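Local coordinates for protein DNA-dependent metalloprotease SPRTN (Homo sapiens, PDB 6MDW) that cleaves proteins covalently cross-linked to DNA, acting as a DNA-dependent zinc metalloendopeptidase that protects genome integrity during DNA synthesis, at residues 84-87 with 88-92. Numbering follows the deposited sequence.
With ZN (zinc ion), chain F.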
loop_
_atom_site.group_PDB
_atom_site.type_symbol
_atom_site.label_atom_id
_atom_site.label_comp_id
_atom_site.label_asym_id
_atom_site.label_seq_id
_atom_site.Cartn_x
_atom_site.Cartn_y
_atom_site.Cartn_z
ATOM N N ASP A 84 10.471 -1.536 7.769
ATOM C CA ASP A 84 9.186 -2.018 7.300
ATOM C C ASP A 84 8.252 -0.839 7.003
ATOM O O ASP A 84 7.506 -0.887 6.027
ATOM C CB ASP A 84 8.589 -2.988 8.314
ATOM C CG ASP A 84 9.354 -4.302 8.428
ATOM O OD1 ASP A 84 10.090 -4.678 7.491
ATOM O OD2 ASP A 84 9.247 -4.956 9.484
ATOM N N LEU A 85 8.262 0.231 7.815
ATOM C CA LEU A 85 7.495 1.445 7.512
ATOM C C LEU A 85 7.978 1.990 6.158
ATOM O O LEU A 85 7.199 2.286 5.278
ATOM C CB LEU A 85 7.644 2.501 8.614
ATOM C CG LEU A 85 7.125 3.889 8.250
ATOM C CD1 LEU A 85 5.654 3.824 7.927
ATOM C CD2 LEU A 85 7.373 4.871 9.389
ATOM N N VAL A 86 9.298 2.154 6.054
ATOM C CA VAL A 86 9.860 2.839 4.921
ATOM C C VAL A 86 9.600 2.033 3.637
ATOM O O VAL A 86 9.191 2.605 2.610
ATOM C CB VAL A 86 11.345 3.130 5.126
ATOM C CG1 VAL A 86 11.980 3.576 3.806
ATOM C CG2 VAL A 86 11.540 4.190 6.206
ATOM N N GLU A 87 9.846 0.719 3.654
ATOM C CA GLU A 87 9.656 -0.104 2.472
ATOM C C GLU A 87 8.169 -0.172 2.090
ATOM O O GLU A 87 7.824 -0.187 0.906
ATOM C CB GLU A 87 10.285 -1.489 2.628
ATOM C CG GLU A 87 11.794 -1.417 2.646
ATOM C CD GLU A 87 12.540 -2.693 2.970
ATOM O OE1 GLU A 87 11.921 -3.647 3.485
ATOM O OE2 GLU A 87 13.802 -2.695 2.797
ATOM N N THR A 88 7.277 -0.173 3.085
ATOM C CA THR A 88 5.839 -0.181 2.791
ATOM C C THR A 88 5.446 1.159 2.146
ATOM O O THR A 88 4.746 1.210 1.133
ATOM C CB THR A 88 4.983 -0.461 4.040
ATOM O OG1 THR A 88 5.379 -1.735 4.567
ATOM C CG2 THR A 88 3.513 -0.439 3.700
ATOM N N LEU A 89 5.923 2.265 2.737
ATOM C CA LEU A 89 5.565 3.584 2.226
ATOM C C LEU A 89 6.082 3.713 0.789
ATOM O O LEU A 89 5.370 4.203 -0.081
ATOM C CB LEU A 89 6.177 4.660 3.125
ATOM C CG LEU A 89 6.046 6.102 2.618
ATOM C CD1 LEU A 89 4.622 6.509 2.351
ATOM C CD2 LEU A 89 6.703 7.071 3.575
ATOM N N LEU A 90 7.338 3.287 0.555
ATOM C CA LEU A 90 7.931 3.494 -0.786
ATOM C C LEU A 90 7.167 2.657 -1.817
ATOM O O LEU A 90 6.942 3.098 -2.934
ATOM C CB LEU A 90 9.425 3.184 -0.750
ATOM C CG LEU A 90 10.281 4.264 -0.115
ATOM C CD1 LEU A 90 11.668 3.729 0.131
ATOM C CD2 LEU A 90 10.287 5.543 -0.946
ATOM N N HIS A 91 6.764 1.430 -1.437
ATOM C CA HIS A 91 5.951 0.595 -2.306
ATOM C C HIS A 91 4.664 1.321 -2.718
ATOM O O HIS A 91 4.339 1.408 -3.894
ATOM C CB HIS A 91 5.655 -0.737 -1.605
ATOM C CG HIS A 91 4.795 -1.692 -2.359
ATOM N ND1 HIS A 91 5.258 -2.945 -2.758
ATOM C CD2 HIS A 91 3.501 -1.619 -2.762
ATOM C CE1 HIS A 91 4.274 -3.570 -3.392
ATOM N NE2 HIS A 91 3.191 -2.779 -3.424
ATOM N N GLU A 92 3.954 1.869 -1.729
ATOM C CA GLU A 92 2.729 2.588 -2.018
ATOM C C GLU A 92 2.995 3.830 -2.878
ATOM O O GLU A 92 2.214 4.157 -3.758
ATOM C CB GLU A 92 1.995 3.012 -0.740
ATOM C CG GLU A 92 1.587 1.846 0.150
ATOM C CD GLU A 92 0.822 0.758 -0.562
ATOM O OE1 GLU A 92 0.053 1.027 -1.510
ATOM O OE2 GLU A 92 1.027 -0.418 -0.160
HETATM ZN ZN ZN F . 1.410 -3.260 -4.274
#
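Thr-88 holds the carbonyl of Asp-84, one helical turn back, with two donors at once. Its hydroxyl OG1 gives a hydrogen bond to Asp-84 O at 2.7 Å, while its backbone N reaches that oxygen at 3.0 Å from the opposite face of the carbonyl plane. The hydroxyl can bend back because OG1 sits beside the backbone N (chi1 -59°), which leaves the methyl CG2 anti to that N. A valine here would probably cost the Asp-84 carbonyl its hydroxyl donor, leaving the backbone N to hold it from one face. Leu-89 follows with a backbone hydrogen bond to Leu-85 O, and the two leucines pack against strand 45-49, at Val-46 and Trp-48 respectively. Helix 82-100 is the active-site helix of the SprT-like protease domain and carries the HExxH zinc-binding motif. At Leu-90, N hydrogen-bonds to Val-86 O, and CD1 lies alongside Val-86 CG1 at 3.7 Å; both side chains meet Phe-32 of helix 25-36. His-91 N hydrogen-bonds to Glu-87 O at 3.0 Å, but the ring swings clear of that turn, CG anti to the backbone N (chi1 178°), and binds the catalytic zinc through NE2 at 2.0 Å. His-95 and His-110 share the metal, and ND1, across CE1 from NE2, gives a hydrogen bond to Thr-130 O. Glu-92, the active-site glutamate, continues the helix with its N hydrogen-bonded to Thr-88 O.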